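Probable endonuclease 4 (PDB 4HNO) probably cleaves phosphodiester bonds at apurinic or apyrimidinic sites in DNA, acting in base excision repair as a metal-dependent endonuclease. Local coordinates at residues R40-K45 / V91-K96. Sequence-based numbering, arbitrary orientation.
Sequences RSWSAK and VELLKK
W42 and A44, on an irregular loop, run past L93 and K96, one helical turn apart, with the CA atoms of W42 and L93 6.1 Å from each other and the loop 40-45 forming no regular helix or strand. The contact illustrates how a loop can be fastened to a helix by one leucine and one lysine from the same face. L93 carries the apolar half. Its CG lies anti to the backbone N (chi1 -176°), and the two methyls divide the work beyond it: CD1 rests against A44 CB at 3.9 Å, while CD2 approaches W42 CE3 at 4.1 Å, at the six-membered part of the indole. The side chains of W42 and L93 cross at about a right angle. The leucine also packs against the loop's main chain, its CD1 lying 3.7 Å from W42 O and its CD2 3.9 Å from S41 O.

K96 supplies the polar half through a bent chain. It is bent at chi2, chi3 and chi4, each near +60°, which brings NZ round to A44 O in a 2.8 Å hydrogen bond. The ammonium group meets that oxygen almost head-on, with a C=O...N angle of 174°. The aliphatic part lies close to the same residue, K96 CG standing 4.1 Å from A44 CB. A44 is thus held through both its methyl and its carbonyl.

This is a surface contact on the outside of the TIM barrel. W42 continues along helix 84-104 to touch I86, K89 and S90, and the loop that leads from strand 31-34 to helix 49-61 is thereby tied to that helix. Elsewhere on helix 84-104, L94 packs on L109 and I111 of strand 108-115, and V91 and K95 meet helix 121-136.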
ATOM      1  N   ARG A  40      -6.890   4.262 -18.431  1.00 22.69           N
ATOM      2  CA  ARG A  40      -5.774   5.122 -18.790  1.00 24.18           C
ATOM      3  C   ARG A  40      -6.144   6.570 -18.683  1.00 19.59           C
ATOM      4  O   ARG A  40      -5.352   7.437 -19.050  1.00 22.73           O
ATOM      5  CB  ARG A  40      -5.311   4.816 -20.192  1.00 27.60           C
ATOM      6  CG  ARG A  40      -4.424   3.624 -20.207  1.00 24.23           C
ATOM      7  CD  ARG A  40      -4.581   2.897 -21.493  1.00 17.68           C
ATOM      8  NE  ARG A  40      -3.950   3.596 -22.602  1.00 14.73           N
ATOM      9  CZ  ARG A  40      -3.856   3.085 -23.823  1.00 13.24           C
ATOM     10  NH1 ARG A  40      -4.382   1.893 -24.081  1.00 14.23           N
ATOM     11  NH2 ARG A  40      -3.229   3.749 -24.789  1.00 12.59           N
ATOM     12  N   SER A  41      -7.351   6.845 -18.231  1.00 17.18           N
ATOM     13  CA  SER A  41      -7.767   8.231 -18.061  1.00 14.24           C
ATOM     14  C   SER A  41      -8.709   8.292 -16.855  1.00 12.33           C
ATOM     15  O   SER A  41      -8.598   7.490 -15.920  1.00 13.99           O
ATOM     16  CB  SER A  41      -8.365   8.820 -19.367  1.00 14.06           C
ATOM     17  OG  SER A  41      -8.685  10.221 -19.282  1.00 13.75           O
ATOM     18  N   TRP A  42      -9.599   9.265 -16.881  1.00 10.66           N
ATOM     19  CA  TRP A  42     -10.281   9.677 -15.687  1.00  9.84           C
ATOM     20  C   TRP A  42     -11.587   8.938 -15.408  1.00  9.91           C
ATOM     21  O   TRP A  42     -12.231   9.228 -14.411  1.00 13.12           O
ATOM     22  CB  TRP A  42     -10.513  11.171 -15.773  1.00 10.92           C
ATOM     23  CG  TRP A  42      -9.256  11.967 -15.703  1.00 10.46           C
ATOM     24  CD1 TRP A  42      -8.713  12.741 -16.682  1.00 12.61           C
ATOM     25  CD2 TRP A  42      -8.392  12.072 -14.575  1.00  9.75           C
ATOM     26  NE1 TRP A  42      -7.579  13.334 -16.223  1.00 12.18           N
ATOM     27  CE2 TRP A  42      -7.361  12.944 -14.929  1.00 10.78           C
ATOM     28  CE3 TRP A  42      -8.412  11.530 -13.285  1.00 10.58           C
ATOM     29  CZ2 TRP A  42      -6.336  13.278 -14.050  1.00 13.35           C
ATOM     30  CZ3 TRP A  42      -7.402  11.864 -12.419  1.00 12.97           C
ATOM     31  CH2 TRP A  42      -6.380  12.739 -12.800  1.00 14.38           C
ATOM     32  N   SER A  43     -11.944   7.971 -16.237  1.00  9.40           N
ATOM     33  CA  SER A  43     -13.130   7.161 -16.004  1.00  9.40           C
ATOM     34  C   SER A  43     -12.738   5.696 -15.904  1.00  9.99           C
ATOM     35  O   SER A  43     -11.797   5.245 -16.558  1.00 13.87           O
ATOM     36  CB  SER A  43     -14.166   7.369 -17.098  0.54 11.70           C
ATOM     37  OG  SER A  43     -13.650   6.986 -18.348  0.54 13.73           O
ATOM     38  N   ALA A  44     -13.439   4.965 -15.057  1.00  8.79           N
ATOM     39  CA  ALA A  44     -13.197   3.545 -14.901  1.00  9.06           C
ATOM     40  C   ALA A  44     -14.536   2.821 -14.794  1.00  8.94           C
ATOM     41  O   ALA A  44     -15.459   3.260 -14.107  1.00  9.64           O
ATOM     42  CB  ALA A  44     -12.371   3.251 -13.652  1.00 10.30           C
ATOM     43  N   LYS A  45     -14.612   1.676 -15.439  1.00  9.98           N
ATOM     44  CA  LYS A  45     -15.768   0.808 -15.306  1.00  9.65           C
ATOM     45  C   LYS A  45     -15.766   0.083 -13.970  1.00  9.15           C
ATOM     46  O   LYS A  45     -14.727  -0.167 -13.340  1.00 10.06           O
ATOM     47  CB  LYS A  45     -15.781  -0.236 -16.415  1.00 11.76           C
ATOM     48  CG  LYS A  45     -16.021   0.346 -17.791  1.00 20.19           C
ATOM     49  CD  LYS A  45     -16.123  -0.741 -18.847  1.00 32.67           C
ATOM     50  CE  LYS A  45     -15.683  -0.223 -20.206  1.00 49.41           C
ATOM     51  NZ  LYS A  45     -16.025  -1.154 -21.312  1.00 64.12           N
ATOM     52  N   VAL A  91     -10.801  13.403  -7.471  1.00  8.39           N
ATOM     53  CA  VAL A  91     -11.830  13.110  -6.489  1.00  8.57           C
ATOM     54  C   VAL A  91     -12.878  12.169  -7.081  1.00  7.73           C
ATOM     55  O   VAL A  91     -13.281  11.186  -6.451  1.00  8.15           O
ATOM     56  CB  VAL A  91     -12.472  14.412  -5.979  1.00  9.26           C
ATOM     57  CG1 VAL A  91     -13.774  14.150  -5.233  1.00 10.16           C
ATOM     58  CG2 VAL A  91     -11.493  15.183  -5.119  1.00 10.84           C
ATOM     59  N   GLU A  92     -13.331  12.455  -8.299  1.00  7.73           N
ATOM     60  CA  GLU A  92     -14.378  11.631  -8.875  1.00  7.89           C
ATOM     61  C   GLU A  92     -13.889  10.227  -9.188  1.00  7.67           C
ATOM     62  O   GLU A  92     -14.623   9.260  -9.004  1.00  8.25           O
ATOM     63  CB  GLU A  92     -15.002  12.297 -10.098  1.00  8.52           C
ATOM     64  CG  GLU A  92     -15.751  13.580  -9.753  1.00  9.72           C
ATOM     65  CD  GLU A  92     -16.841  13.392  -8.711  1.00 11.18           C
ATOM     66  OE1 GLU A  92     -17.617  12.418  -8.830  1.00 12.20           O
ATOM     67  OE2 GLU A  92     -16.887  14.194  -7.740  1.00 15.88           O
ATOM     68  N   LEU A  93     -12.657  10.094  -9.662  1.00  7.59           N
ATOM     69  CA  LEU A  93     -12.146   8.765  -9.943  1.00  7.70           C
ATOM     70  C   LEU A  93     -11.907   7.995  -8.644  1.00  7.33           C
ATOM     71  O   LEU A  93     -12.149   6.797  -8.586  1.00  7.67           O
ATOM     72  CB  LEU A  93     -10.884   8.814 -10.809  1.00  8.33           C
ATOM     73  CG  LEU A  93     -10.338   7.447 -11.228  1.00  9.05           C
ATOM     74  CD1 LEU A  93     -11.355   6.614 -11.961  1.00 10.79           C
ATOM     75  CD2 LEU A  93      -9.081   7.643 -12.057  1.00 10.12           C
ATOM     76  N   LEU A  94     -11.461   8.682  -7.592  1.00  7.83           N
ATOM     77  CA  LEU A  94     -11.277   7.994  -6.316  1.00  7.83           C
ATOM     78  C   LEU A  94     -12.615   7.507  -5.757  1.00  7.92           C
ATOM     79  O   LEU A  94     -12.677   6.406  -5.213  1.00  8.12           O
ATOM     80  CB  LEU A  94     -10.540   8.908  -5.346  1.00  8.89           C
ATOM     81  CG  LEU A  94     -10.040   8.243  -4.073  1.00  9.37           C
ATOM     82  CD1 LEU A  94      -9.130   7.090  -4.333  1.00 11.84           C
ATOM     83  CD2 LEU A  94      -9.319   9.275  -3.209  1.00 11.54           C
ATOM     84  N   LYS A  95     -13.682   8.291  -5.910  1.00  8.03           N
ATOM     85  CA  LYS A  95     -15.002   7.809  -5.517  1.00  8.22           C
ATOM     86  C   LYS A  95     -15.352   6.532  -6.278  1.00  7.54           C
ATOM     87  O   LYS A  95     -15.870   5.579  -5.700  1.00  8.51           O
ATOM     88  CB  LYS A  95     -16.096   8.846  -5.772  1.00  9.03           C
ATOM     89  CG  LYS A  95     -16.131  10.063  -4.881  1.00 10.52           C
ATOM     90  CD  LYS A  95     -17.155  11.103  -5.359  1.00 10.91           C
ATOM     91  CE  LYS A  95     -17.110  12.366  -4.560  1.00 11.18           C
ATOM     92  NZ  LYS A  95     -17.975  13.398  -5.175  1.00 12.86           N
ATOM     93  N   LYS A  96     -15.106   6.528  -7.588  1.00  7.55           N
ATOM     94  CA  LYS A  96     -15.350   5.331  -8.382  1.00  7.35           C
ATOM     95  C   LYS A  96     -14.500   4.149  -7.896  1.00  7.04           C
ATOM     96  O   LYS A  96     -14.996   3.040  -7.792  1.00  7.47           O
ATOM     97  CB  LYS A  96     -15.109   5.634  -9.864  1.00  7.72           C
ATOM     98  CG  LYS A  96     -15.034   4.417 -10.765  1.00  8.29           C
ATOM     99  CD  LYS A  96     -16.207   3.450 -10.747  1.00  9.22           C
ATOM    100  CE  LYS A  96     -17.529   4.039 -11.172  1.00  9.40           C
ATOM    101  NZ  LYS A  96     -17.465   4.562 -12.559  1.00  9.30           N
TER